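Local atomic coordinates of uncharacterized protein (Bacteroides caccae, PDB entry 3NO2), a protein that is of unknown function but folds as a six-bladed beta-propeller and probably belongs to a Mal s 1-like family. Residues Y31-E34 with K35-C39. Numbering follows the deposited sequence.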
loop_
_atom_site.group_PDB
_atom_site.type_symbol
_atom_site.label_atom_id
_atom_site.label_comp_id
_atom_site.label_asym_id
_atom_site.label_seq_id
_atom_site.Cartn_x
_atom_site.Cartn_y
_atom_site.Cartn_z
ATOM N N TYR A 31 0.411 3.707 17.575
ATOM C CA TYR A 31 0.766 5.126 17.475
ATOM C C TYR A 31 -0.436 5.853 16.891
ATOM O O TYR A 31 -1.063 5.377 15.929
ATOM C CB TYR A 31 1.986 5.277 16.576
ATOM C CG TYR A 31 2.547 6.675 16.438
ATOM C CD1 TYR A 31 2.075 7.556 15.468
ATOM C CD2 TYR A 31 3.544 7.132 17.292
ATOM C CE1 TYR A 31 2.576 8.828 15.328
ATOM C CE2 TYR A 31 4.073 8.430 17.166
ATOM C CZ TYR A 31 3.575 9.282 16.172
ATOM O OH TYR A 31 4.085 10.550 16.005
ATOM N N PRO A 32 -0.819 6.998 17.469
ATOM C CA PRO A 32 -2.072 7.628 17.089
ATOM C C PRO A 32 -1.986 8.456 15.807
ATOM O O PRO A 32 -0.951 9.055 15.474
ATOM C CB PRO A 32 -2.340 8.557 18.272
ATOM C CG PRO A 32 -0.983 8.971 18.692
ATOM C CD PRO A 32 -0.120 7.725 18.554
ATOM N N LEU A 33 -3.096 8.482 15.070
ATOM C CA LEU A 33 -3.267 9.388 13.955
ATOM C C LEU A 33 -4.200 10.522 14.407
ATOM O O LEU A 33 -5.109 10.319 15.216
ATOM C CB LEU A 33 -3.836 8.682 12.737
ATOM C CG LEU A 33 -3.020 7.482 12.248
ATOM C CD1 LEU A 33 -3.697 6.844 11.056
ATOM C CD2 LEU A 33 -1.583 7.889 11.865
ATOM N N GLU A 34 -4.036 11.689 13.810
ATOM C CA GLU A 34 -4.808 12.882 14.188
ATOM C C GLU A 34 -6.051 13.071 13.347
ATOM O O GLU A 34 -6.265 12.420 12.322
ATOM C CB GLU A 34 -3.895 14.110 14.058
ATOM C CG GLU A 34 -2.591 13.951 14.836
ATOM C CD GLU A 34 -2.765 13.789 16.328
ATOM O OE1 GLU A 34 -3.630 14.498 16.905
ATOM O OE2 GLU A 34 -2.042 13.005 16.954
ATOM N N LYS A 35 -6.898 13.997 13.790
ATOM C CA LYS A 35 -8.103 14.348 13.083
ATOM C C LYS A 35 -7.812 14.796 11.688
ATOM O O LYS A 35 -7.006 15.700 11.424
ATOM C CB LYS A 35 -8.827 15.471 13.830
ATOM C CG LYS A 35 -10.185 15.814 13.240
ATOM C CD LYS A 35 -10.889 16.930 14.026
ATOM C CE LYS A 35 -12.253 17.300 13.402
ATOM N NZ LYS A 35 -12.826 18.534 14.064
ATOM N N GLY A 36 -8.483 14.150 10.726
ATOM C CA GLY A 36 -8.283 14.467 9.323
ATOM C C GLY A 36 -7.194 13.640 8.646
ATOM O O GLY A 36 -7.019 13.729 7.409
ATOM N N TRP A 37 -6.444 12.855 9.416
ATOM C CA TRP A 37 -5.400 12.017 8.840
ATOM C C TRP A 37 -6.000 10.738 8.252
ATOM O O TRP A 37 -7.027 10.245 8.708
ATOM C CB TRP A 37 -4.335 11.685 9.895
ATOM C CG TRP A 37 -3.448 12.830 10.260
ATOM C CD1 TRP A 37 -3.676 14.167 9.999
ATOM C CD2 TRP A 37 -2.235 12.784 11.018
ATOM N NE1 TRP A 37 -2.683 14.928 10.520
ATOM C CE2 TRP A 37 -1.773 14.112 11.134
ATOM C CE3 TRP A 37 -1.450 11.759 11.558
ATOM C CZ2 TRP A 37 -0.580 14.436 11.806
ATOM C CZ3 TRP A 37 -0.285 12.092 12.216
ATOM C CH2 TRP A 37 0.148 13.405 12.330
ATOM N N GLU A 38 -5.398 10.229 7.196
ATOM C CA GLU A 38 -5.807 9.002 6.556
ATOM C C GLU A 38 -4.540 8.275 6.183
ATOM O O GLU A 38 -3.754 8.822 5.387
ATOM C CB GLU A 38 -6.640 9.246 5.291
ATOM C CG GLU A 38 -7.138 7.975 4.631
ATOM C CD GLU A 38 -7.681 8.104 3.243
ATOM O OE1 GLU A 38 -7.416 9.102 2.527
ATOM O OE2 GLU A 38 -8.347 7.117 2.807
ATOM N N CYS A 39 -4.324 7.073 6.720
ATOM C CA CYS A 39 -3.128 6.279 6.462
ATOM C C CYS A 39 -3.419 5.097 5.569
ATOM O O CYS A 39 -4.124 4.162 5.953
ATOM C CB CYS A 39 -2.497 5.787 7.755
ATOM S SG CYS A 39 -1.076 4.721 7.481
HETATM O O HOH W 1 -6.257 15.062 16.406
#
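Glu34 and Trp37 close a type II beta turn in the link between two blades of the six-bladed propeller, where the chain leaves strand 26-32, at the outer rim of one sheet, and heads for strand 41-44, which opens the next. The turn is tied by the bond from Trp37 N to Glu34 O, 2.9 Å long. Gly36, at the third position of the turn, has a positive phi of 91°, as a type II turn expects there, and glycine is commonly found at this position.

Within this turn the indole lies flat against the side chain of Glu34. Glu34 CB sits over the middle of the indole, and Glu34 CG makes a CH-pi contact 3.6 Å from the centroid of the six-membered ring of Trp37, almost on its normal. Bending at chi2 (-62°) swings the carboxylate off the ring, with its plane 81° from that of the indole. Leu33 meets the same indole at its edge, CD2 lying in the ring plane 3.9 Å from Trp37 CE3, while its other methyl, CD1, reaches Cys39 CB at 3.7 Å. Tyr54, from the following blade, stacks on the indole as well, so the tryptophan joins the turn to that blade. A water spans the start of the turn, donating to Glu34 OE1 at 2.7 Å and accepting from Lys35 N at 2.9 Å.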